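Local coordinates for PRESAN domain-containing protein (Plasmodium falciparum, PDB 7D2W), which is of unknown function but, as a helical member of the PHIST/RESA-like family of the malaria parasite, is probably a protein-binding module, at residues 166-169 with 170-174; 146-149 with 150-153; 73-76 with 77-81. All coordinates share one frame; numbering follows the deposited sequence.

Contact 1: residues 166-169 with 170-174; sequences LHTD and LYVKY
L166, H167, T168 and D169 are each joined by a backbone hydrogen bond to the residue four places on, so 166-174 runs as unbroken alpha helix within helix 149-181. L170 N to L166 O measures 2.9 Å and V172 N to T168 O also 2.9 Å, the latter almost straight at 173°.

The side-chain contact proper is leucine on leucine, one turn apart. L166 places CG anti to its own N (chi1 172°) and thereby brings CD1 forward to 4.0 Å from L170 CD1, the two branched chains crossing obliquely. L170 CG also lies 3.5 Å from L166 O, against the carbonyl that its own N-H engages. On another side of the helix, T168 and V172 meet loosely, CG2 to CG2 at 4.4 Å; V172 CG2 rests instead on T168 O at 3.4 Å. The hydroxyl of T168 turns back to D164 O, which lets this polar residue sit buried, while V172 packs on T168 of the second subunit.

K173 pairs with D123 of helix 117-144 and H167 NE2 with T83 of helix 65-93, whereas D169, like T168, bonds back along its own helix, to K165. Apolar contact thus follows the i to i+4 ridge, K173 and H167 tie the helix to two neighbours, and V172 extends the packing to the dimer.

Contact 2: residues 146-149 with 150-153; sequences KAPI and DEIK
A147 and P148, with I149 opening the helix, pack against the next residues of the first turn of helix 149-181: this is a local contact at a helix N-terminus, where the connection from helix 117-144 turns into the last long helix. P148 holds the N-cap position. Its carbonyl opens the helical bonding, with I152 N 3.1 Å from P148 O, and K153 N follows at 2.9 Å from I149 O. Proline suits the start of a helix because its ring nitrogen has no hydrogen to give and its ring fixes phi near the helical value, while its psi of 156° keeps the chain extended until I149.

E151 and I152 reach back toward the residues before the helix. E151, with CG anti to its N and the chain extended beyond, brings OE1 to 3.4 Å from P148 CD and its flat end near A147 CB; its other oxygen, OE2, has a weak, long ion pair with K145. I152 CG1 lies 4.0 Å from A147 CB, a small methyl that fits beside the isoleucine and also touches L142.

I149 sends CG1 anti to its N (chi1 -171°), and CD1 then lies 4.1 Å from K153 CG, the isoleucine lying aslant over the lysine's first methylenes. Beyond, I149 is buried against V62 and P63. K153 curls back over I149 O, with CG 3.1 Å away, and bends at chi3. Its ammonium is hydrogen-bonded to the carbonyls of L59 and F56, and its salt bridge to D150 OD1 is long, at 3.7 Å. K153 thus links the start of helix 149-181 to the end of helix 49-58. Together these features mark a helix start with proline at the N-cap position, after a short interhelical turn in an all-helical bundle.

Contact 3: residues 73-76 with 77-81; sequences NHKN and GICRQ
N76 and R80 stack one turn apart: the amide and guanidinium planes lie only 14° from parallel, and N76 CB sits over the centre of one guanidinium face, 3.8 Å from R80 CZ. R80 gets there with a chain extended from CG to NE and CG beside its own backbone N (chi1 -71°), which draws the arginine back along the helix; its CG passes 3.1 Å from N76 O. The guanidinium is also engaged elsewhere, NH2 forming a salt bridge with E132 of helix 117-144, so the flat group is held by a face and a charge.

This stack lies on helix 65-93, whose i to i+4 backbone bonds, such as R80 N to N76 O at 2.8 Å, run through the segment as one arm of the four-helix bundle. K75 and C79 point to the neighbouring helix 149-181, where both touch F163. K75 bends at chi2, laying CE 3.8 Å from C79 SG, and so carries the ammonium of this buried lysine to Q135, which hydrogen-bonds it. On another side, I78 turns CD1 to 3.4 Å from H74 O, a branched apolar chain that suits packing against L52 and R49 of helix 49-58.

In the fold
Along the chain the order is contact 3, on helix 65-93, then contact 2, where helix 149-181 begins, then contact 1 further along that same helix. Contacts 1 and 2 therefore share helix 149-181 yet lie on opposite sides of the chain's centre, with centres 30 Å apart. Contacts 1 and 3 touch across the two helices, H167 CE1 lying 3.4 Å from C79 O. Contacts 2 and 3 do not touch, their nearest atoms being about 9 Å apart. All three belong to the RESA N-terminal family region. Helix 149-181 meets helix 49-58 and its following loop at contact 2, and helix 65-93 at contact 1, which also meets the second subunit.

Contact 1: residues 166-169 with 170-174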
ATOM      1  N   LEU A 166       0.979   0.811   5.978  1.00 26.20           N
ATOM      2  CA  LEU A 166       1.797   0.144   6.987  1.00 25.04           C
ATOM      3  C   LEU A 166       1.798  -1.365   6.770  1.00 24.39           C
ATOM      4  O   LEU A 166       2.853  -2.004   6.828  1.00 25.08           O
ATOM      5  CB  LEU A 166       1.309   0.496   8.401  1.00 25.27           C
ATOM      6  CG  LEU A 166       1.969  -0.307   9.531  1.00 30.09           C
ATOM      7  CD1 LEU A 166       3.454  -0.069   9.567  1.00 25.17           C
ATOM      8  CD2 LEU A 166       1.344   0.032  10.884  1.00 31.21           C
ATOM      9  N   HIS A 167       0.627  -1.954   6.505  1.00 23.14           N
ATOM     10  CA  HIS A 167       0.574  -3.394   6.257  1.00 30.33           C
ATOM     11  C   HIS A 167       1.402  -3.767   5.031  1.00 31.45           C
ATOM     12  O   HIS A 167       2.043  -4.822   4.998  1.00 26.93           O
ATOM     13  CB  HIS A 167      -0.876  -3.848   6.079  1.00 32.13           C
ATOM     14  CG  HIS A 167      -1.675  -3.842   7.346  1.00 27.43           C
ATOM     15  ND1 HIS A 167      -3.037  -3.641   7.363  1.00 26.62           N
ATOM     16  CD2 HIS A 167      -1.303  -4.017   8.636  1.00 28.41           C
ATOM     17  CE1 HIS A 167      -3.473  -3.692   8.609  1.00 26.52           C
ATOM     18  NE2 HIS A 167      -2.440  -3.916   9.401  1.00 30.01           N
ATOM     19  N   THR A 168       1.388  -2.914   4.013  1.00 25.62           N
ATOM     20  CA  THR A 168       2.220  -3.146   2.837  1.00 32.70           C
ATOM     21  C   THR A 168       3.698  -3.058   3.197  1.00 31.85           C
ATOM     22  O   THR A 168       4.491  -3.923   2.807  1.00 30.43           O
ATOM     23  CB  THR A 168       1.870  -2.132   1.747  1.00 36.97           C
ATOM     24  OG1 THR A 168       0.494  -2.284   1.395  1.00 31.40           O
ATOM     25  CG2 THR A 168       2.732  -2.350   0.488  1.00 30.54           C
ATOM     26  N   ASP A 169       4.080  -2.017   3.944  1.00 24.60           N
ATOM     27  CA  ASP A 169       5.476  -1.854   4.340  1.00 26.98           C
ATOM     28  C   ASP A 169       5.976  -3.070   5.105  1.00 26.53           C
ATOM     29  O   ASP A 169       7.089  -3.559   4.855  1.00 28.39           O
ATOM     30  CB  ASP A 169       5.640  -0.594   5.188  1.00 29.00           C
ATOM     31  CG  ASP A 169       5.575   0.673   4.366  1.00 35.35           C
ATOM     32  OD1 ASP A 169       5.450   0.582   3.129  1.00 41.88           O
ATOM     33  OD2 ASP A 169       5.613   1.762   4.964  1.00 35.40           O
ATOM     34  N   LEU A 170       5.175  -3.563   6.054  1.00 23.09           N
ATOM     35  CA  LEU A 170       5.580  -4.726   6.836  1.00 24.40           C
ATOM     36  C   LEU A 170       5.686  -5.974   5.964  1.00 28.78           C
ATOM     37  O   LEU A 170       6.630  -6.758   6.104  1.00 27.49           O
ATOM     38  CB  LEU A 170       4.583  -4.952   7.979  1.00 27.64           C
ATOM     39  CG  LEU A 170       4.639  -3.922   9.114  1.00 26.76           C
ATOM     40  CD1 LEU A 170       3.425  -4.075  10.057  1.00 29.07           C
ATOM     41  CD2 LEU A 170       5.934  -4.089   9.883  1.00 26.28           C
ATOM     42  N   TYR A 171       4.720  -6.195   5.074  1.00 28.84           N
ATOM     43  CA  TYR A 171       4.787  -7.378   4.222  0.52 30.99           C
ATOM     44  C   TYR A 171       6.037  -7.351   3.341  1.00 25.65           C
ATOM     45  O   TYR A 171       6.748  -8.355   3.244  1.00 34.53           O
ATOM     46  CB  TYR A 171       3.519  -7.520   3.371  0.52 32.35           C
ATOM     47  CG  TYR A 171       3.400  -8.900   2.735  0.52 33.32           C
ATOM     48  CD1 TYR A 171       2.949  -9.988   3.467  0.52 33.55           C
ATOM     49  CD2 TYR A 171       3.767  -9.112   1.412  0.52 36.03           C
ATOM     50  CE1 TYR A 171       2.862 -11.247   2.898  0.52 39.26           C
ATOM     51  CE2 TYR A 171       3.684 -10.368   0.834  0.52 36.48           C
ATOM     52  CZ  TYR A 171       3.228 -11.430   1.581  0.52 40.28           C
ATOM     53  OH  TYR A 171       3.137 -12.681   1.012  0.52 52.96           O
ATOM     54  N   VAL A 172       6.321  -6.212   2.711  1.00 29.51           N
ATOM     55  CA  VAL A 172       7.501  -6.070   1.864  1.00 36.00           C
ATOM     56  C   VAL A 172       8.768  -6.356   2.665  1.00 37.94           C
ATOM     57  O   VAL A 172       9.643  -7.116   2.229  1.00 31.46           O
ATOM     58  CB  VAL A 172       7.511  -4.657   1.245  1.00 36.86           C
ATOM     59  CG1 VAL A 172       8.901  -4.242   0.790  1.00 47.55           C
ATOM     60  CG2 VAL A 172       6.505  -4.590   0.091  1.00 42.76           C
ATOM     61  N   LYS A 173       8.870  -5.762   3.858  1.00 31.47           N
ATOM     62  CA  LYS A 173      10.049  -5.943   4.705  1.00 33.45           C
ATOM     63  C   LYS A 173      10.292  -7.413   5.034  1.00 34.82           C
ATOM     64  O   LYS A 173      11.423  -7.900   4.925  1.00 30.07           O
ATOM     65  CB  LYS A 173       9.900  -5.126   5.992  1.00 34.80           C
ATOM     66  CG  LYS A 173      11.028  -5.378   7.019  1.00 36.12           C
ATOM     67  CD  LYS A 173      11.070  -4.300   8.101  1.00 38.58           C
ATOM     68  CE  LYS A 173       9.967  -4.509   9.135  1.00 39.98           C
ATOM     69  NZ  LYS A 173       9.808  -3.355  10.094  1.00 35.57           N
ATOM     70  N   TYR A 174       9.249  -8.137   5.468  1.00 25.34           N
ATOM     71  CA  TYR A 174       9.457  -9.512   5.906  1.00 32.47           C
ATOM     72  C   TYR A 174       9.476 -10.484   4.739  1.00 35.41           C
ATOM     73  O   TYR A 174      10.107 -11.543   4.839  1.00 34.85           O
ATOM     74  CB  TYR A 174       8.396  -9.920   6.943  1.00 32.99           C
ATOM     75  CG  TYR A 174       8.731  -9.279   8.254  1.00 34.96           C
ATOM     76  CD1 TYR A 174       9.778  -9.770   9.032  1.00 35.69           C
ATOM     77  CD2 TYR A 174       8.077  -8.128   8.672  1.00 32.64           C
ATOM     78  CE1 TYR A 174      10.138  -9.156  10.207  1.00 39.71           C
ATOM     79  CE2 TYR A 174       8.430  -7.500   9.855  1.00 32.32           C
ATOM     80  CZ  TYR A 174       9.465  -8.015  10.607  1.00 39.23           C
ATOM     81  OH  TYR A 174       9.820  -7.396  11.771  1.00 39.44           O
TER

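Contact 2: residues 146-149 with 150-153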
ATOM      1  N   LYS A 146     -14.752  20.189  16.758  1.00 52.85           N
ATOM      2  CA  LYS A 146     -15.962  20.302  15.944  1.00 53.08           C
ATOM      3  C   LYS A 146     -15.631  20.528  14.467  1.00 49.63           C
ATOM      4  O   LYS A 146     -16.025  21.518  13.858  1.00 49.43           O
ATOM      5  CB  LYS A 146     -16.869  21.406  16.497  1.00 54.26           C
ATOM      6  CG  LYS A 146     -17.039  21.379  18.006  1.00 61.15           C
ATOM      7  CD  LYS A 146     -17.759  20.108  18.494  1.00 74.05           C
ATOM      8  CE  LYS A 146     -19.075  19.832  17.756  1.00 72.67           C
ATOM      9  NZ  LYS A 146     -20.258  20.313  18.537  1.00 72.78           N
ATOM     10  N   ALA A 147     -14.932  19.556  13.880  1.00 44.01           N
ATOM     11  CA  ALA A 147     -14.549  19.682  12.483  1.00 43.62           C
ATOM     12  C   ALA A 147     -15.736  19.372  11.576  1.00 41.93           C
ATOM     13  O   ALA A 147     -16.618  18.592  11.945  1.00 37.86           O
ATOM     14  CB  ALA A 147     -13.389  18.743  12.157  1.00 45.78           C
ATOM     15  N   PRO A 148     -15.778  19.974  10.384  1.00 45.67           N
ATOM     16  CA  PRO A 148     -16.856  19.674   9.432  1.00 50.65           C
ATOM     17  C   PRO A 148     -16.857  18.202   9.041  1.00 49.51           C
ATOM     18  O   PRO A 148     -15.836  17.511   9.097  1.00 43.48           O
ATOM     19  CB  PRO A 148     -16.530  20.558   8.220  1.00 49.28           C
ATOM     20  CG  PRO A 148     -15.568  21.576   8.712  1.00 51.37           C
ATOM     21  CD  PRO A 148     -14.808  20.937   9.839  1.00 45.39           C
ATOM     22  N   ILE A 149     -18.031  17.735   8.614  1.00 41.23           N
ATOM     23  CA  ILE A 149     -18.194  16.317   8.314  1.00 46.03           C
ATOM     24  C   ILE A 149     -17.249  15.889   7.192  1.00 43.20           C
ATOM     25  O   ILE A 149     -16.710  14.775   7.215  1.00 38.41           O
ATOM     26  CB  ILE A 149     -19.670  16.002   7.987  1.00 46.08           C
ATOM     27  CG1 ILE A 149     -19.883  14.493   7.899  1.00 45.60           C
ATOM     28  CG2 ILE A 149     -20.119  16.689   6.702  1.00 50.16           C
ATOM     29  CD1 ILE A 149     -19.384  13.730   9.109  1.00 39.51           C
ATOM     30  N   ASP A 150     -17.011  16.765   6.207  1.00 40.44           N
ATOM     31  CA  ASP A 150     -16.133  16.391   5.096  1.00 43.00           C
ATOM     32  C   ASP A 150     -14.719  16.129   5.585  1.00 40.68           C
ATOM     33  O   ASP A 150     -14.043  15.206   5.110  1.00 35.69           O
ATOM     34  CB  ASP A 150     -16.113  17.491   4.035  1.00 45.74           C
ATOM     35  CG  ASP A 150     -17.295  17.421   3.095  1.00 59.52           C
ATOM     36  OD1 ASP A 150     -18.136  16.510   3.248  1.00 62.10           O
ATOM     37  OD2 ASP A 150     -17.376  18.287   2.196  1.00 67.46           O
ATOM     38  N   GLU A 151     -14.250  16.952   6.519  1.00 34.26           N
ATOM     39  CA  GLU A 151     -12.912  16.783   7.062  1.00 35.57           C
ATOM     40  C   GLU A 151     -12.814  15.483   7.845  1.00 32.48           C
ATOM     41  O   GLU A 151     -11.819  14.752   7.738  1.00 29.76           O
ATOM     42  CB  GLU A 151     -12.558  17.991   7.943  1.00 36.09           C
ATOM     43  CG  GLU A 151     -11.163  17.919   8.562  1.00 38.27           C
ATOM     44  CD  GLU A 151     -10.710  19.228   9.217  1.00 45.95           C
ATOM     45  OE1 GLU A 151     -11.506  20.189   9.283  1.00 42.59           O
ATOM     46  OE2 GLU A 151      -9.537  19.294   9.655  1.00 48.62           O
ATOM     47  N   ILE A 152     -13.842  15.178   8.630  1.00 32.77           N
ATOM     48  CA  ILE A 152     -13.833  13.956   9.426  1.00 29.76           C
ATOM     49  C   ILE A 152     -13.846  12.727   8.527  1.00 28.19           C
ATOM     50  O   ILE A 152     -13.116  11.758   8.768  1.00 31.61           O
ATOM     51  CB  ILE A 152     -15.020  13.966  10.408  1.00 34.89           C
ATOM     52  CG1 ILE A 152     -14.809  15.060  11.462  1.00 35.24           C
ATOM     53  CG2 ILE A 152     -15.212  12.587  11.040  1.00 30.59           C
ATOM     54  CD1 ILE A 152     -16.040  15.332  12.310  1.00 41.98           C
ATOM     55  N   LYS A 153     -14.671  12.742   7.478  1.00 25.62           N
ATOM     56  CA  LYS A 153     -14.734  11.595   6.571  1.00 27.57           C
ATOM     57  C   LYS A 153     -13.399  11.369   5.872  1.00 29.55           C
ATOM     58  O   LYS A 153     -12.923  10.231   5.755  1.00 28.44           O
ATOM     59  CB  LYS A 153     -15.848  11.804   5.542  1.00 30.55           C
ATOM     60  CG  LYS A 153     -17.240  11.873   6.133  1.00 40.98           C
ATOM     61  CD  LYS A 153     -18.311  11.759   5.050  1.00 42.68           C
ATOM     62  CE  LYS A 153     -18.333  12.982   4.148  1.00 44.10           C
ATOM     63  NZ  LYS A 153     -19.682  13.198   3.557  1.00 53.77           N
TER

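Contact 3: residues 73-76 with 77-81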
ATOM      1  N   ASN A  73     -15.272   2.530  15.636  1.00 28.09           N
ATOM      2  CA  ASN A  73     -15.126   1.123  15.997  1.00 30.86           C
ATOM      3  C   ASN A  73     -15.162   0.231  14.759  1.00 30.17           C
ATOM      4  O   ASN A  73     -14.414  -0.747  14.675  1.00 29.69           O
ATOM      5  CB  ASN A  73     -16.216   0.709  16.991  1.00 32.49           C
ATOM      6  CG  ASN A  73     -16.020   1.340  18.353  1.00 51.65           C
ATOM      7  OD1 ASN A  73     -14.909   1.743  18.705  1.00 60.27           O
ATOM      8  ND2 ASN A  73     -17.096   1.425  19.132  1.00 63.81           N
ATOM      9  N   HIS A  74     -16.027   0.542  13.788  1.00 25.97           N
ATOM     10  CA  HIS A  74     -16.007  -0.204  12.532  1.00 23.94           C
ATOM     11  C   HIS A  74     -14.683   0.002  11.790  1.00 26.30           C
ATOM     12  O   HIS A  74     -14.170  -0.926  11.155  1.00 28.26           O
ATOM     13  CB  HIS A  74     -17.183   0.206  11.638  1.00 27.69           C
ATOM     14  CG  HIS A  74     -18.524  -0.252  12.136  1.00 28.87           C
ATOM     15  ND1 HIS A  74     -18.896  -1.582  12.186  1.00 33.15           N
ATOM     16  CD2 HIS A  74     -19.580   0.454  12.611  1.00 29.31           C
ATOM     17  CE1 HIS A  74     -20.123  -1.673  12.676  1.00 35.72           C
ATOM     18  NE2 HIS A  74     -20.558  -0.453  12.948  1.00 29.01           N
ATOM     19  N   LYS A  75     -14.130   1.217  11.835  1.00 27.54           N
ATOM     20  CA  LYS A  75     -12.804   1.449  11.257  1.00 26.37           C
ATOM     21  C   LYS A  75     -11.759   0.557  11.922  1.00 24.56           C
ATOM     22  O   LYS A  75     -10.949  -0.087  11.244  1.00 24.79           O
ATOM     23  CB  LYS A  75     -12.421   2.928  11.393  1.00 24.34           C
ATOM     24  CG  LYS A  75     -10.980   3.243  10.934  1.00 22.81           C
ATOM     25  CD  LYS A  75     -10.008   3.260  12.111  1.00 26.70           C
ATOM     26  CE  LYS A  75      -8.582   3.635  11.677  1.00 26.64           C
ATOM     27  NZ  LYS A  75      -7.658   3.458  12.838  1.00 27.47           N
ATOM     28  N   ASN A  76     -11.767   0.510  13.256  1.00 24.97           N
ATOM     29  CA  ASN A  76     -10.831  -0.345  13.983  1.00 29.64           C
ATOM     30  C   ASN A  76     -10.976  -1.804  13.570  1.00 26.86           C
ATOM     31  O   ASN A  76      -9.974  -2.490  13.354  1.00 32.17           O
ATOM     32  CB  ASN A  76     -11.035  -0.209  15.497  1.00 30.16           C
ATOM     33  CG  ASN A  76     -10.392   1.044  16.072  1.00 36.78           C
ATOM     34  OD1 ASN A  76      -9.417   1.572  15.532  1.00 34.29           O
ATOM     35  ND2 ASN A  76     -10.930   1.517  17.187  1.00 37.73           N
ATOM     36  N   GLY A  77     -12.213  -2.287  13.427  1.00 31.80           N
ATOM     37  CA  GLY A  77     -12.416  -3.668  13.008  1.00 32.54           C
ATOM     38  C   GLY A  77     -11.854  -3.953  11.625  1.00 33.91           C
ATOM     39  O   GLY A  77     -11.321  -5.035  11.368  1.00 27.28           O
ATOM     40  N   ILE A  78     -11.978  -2.992  10.715  1.00 25.61           N
ATOM     41  CA  ILE A  78     -11.427  -3.154   9.376  1.00 29.20           C
ATOM     42  C   ILE A  78      -9.900  -3.212   9.428  1.00 26.57           C
ATOM     43  O   ILE A  78      -9.274  -4.089   8.820  1.00 27.05           O
ATOM     44  CB  ILE A  78     -11.911  -2.009   8.468  1.00 32.42           C
ATOM     45  CG1 ILE A  78     -13.387  -2.203   8.115  1.00 29.21           C
ATOM     46  CG2 ILE A  78     -11.027  -1.905   7.217  1.00 31.09           C
ATOM     47  CD1 ILE A  78     -14.080  -0.920   7.738  1.00 30.79           C
ATOM     48  N   CYS A  79      -9.279  -2.293  10.161  1.00 23.31           N
ATOM     49  CA  CYS A  79      -7.815  -2.291  10.206  1.00 25.65           C
ATOM     50  C   CYS A  79      -7.274  -3.519  10.929  1.00 27.03           C
ATOM     51  O   CYS A  79      -6.273  -4.111  10.501  1.00 26.08           O
ATOM     52  CB  CYS A  79      -7.301  -1.005  10.860  1.00 25.59           C
ATOM     53  SG  CYS A  79      -7.765   0.437   9.883  1.00 27.52           S
ATOM     54  N   ARG A  80      -7.915  -3.910  12.029  1.00 24.05           N
ATOM     55  CA  ARG A  80      -7.467  -5.078  12.785  1.00 26.56           C
ATOM     56  C   ARG A  80      -7.586  -6.367  11.980  1.00 30.31           C
ATOM     57  O   ARG A  80      -6.769  -7.285  12.147  1.00 29.33           O
ATOM     58  CB  ARG A  80      -8.264  -5.177  14.082  1.00 28.54           C
ATOM     59  CG  ARG A  80      -7.875  -4.080  15.060  1.00 35.00           C
ATOM     60  CD  ARG A  80      -8.861  -4.005  16.181  1.00 43.18           C
ATOM     61  NE  ARG A  80      -8.573  -2.915  17.107  1.00 37.80           N
ATOM     62  CZ  ARG A  80      -9.432  -2.535  18.045  1.00 39.65           C
ATOM     63  NH1 ARG A  80     -10.588  -3.167  18.145  1.00 39.21           N
ATOM     64  NH2 ARG A  80      -9.148  -1.542  18.869  1.00 40.80           N
ATOM     65  N   GLN A  81      -8.595  -6.469  11.112  1.00 27.03           N
ATOM     66  CA  GLN A  81      -8.666  -7.642  10.246  1.00 28.85           C
ATOM     67  C   GLN A  81      -7.539  -7.608   9.223  1.00 32.03           C
ATOM     68  O   GLN A  81      -6.999  -8.658   8.851  1.00 30.20           O
ATOM     69  CB  GLN A  81     -10.039  -7.727   9.563  1.00 32.16           C
ATOM     70  CG  GLN A  81     -10.231  -8.965   8.677  1.00 38.11           C
ATOM     71  CD  GLN A  81     -10.192 -10.272   9.470  1.00 42.91           C
ATOM     72  OE1 GLN A  81     -10.966 -10.469  10.408  1.00 39.59           O
ATOM     73  NE2 GLN A  81      -9.279 -11.166   9.095  1.00 43.44           N
TER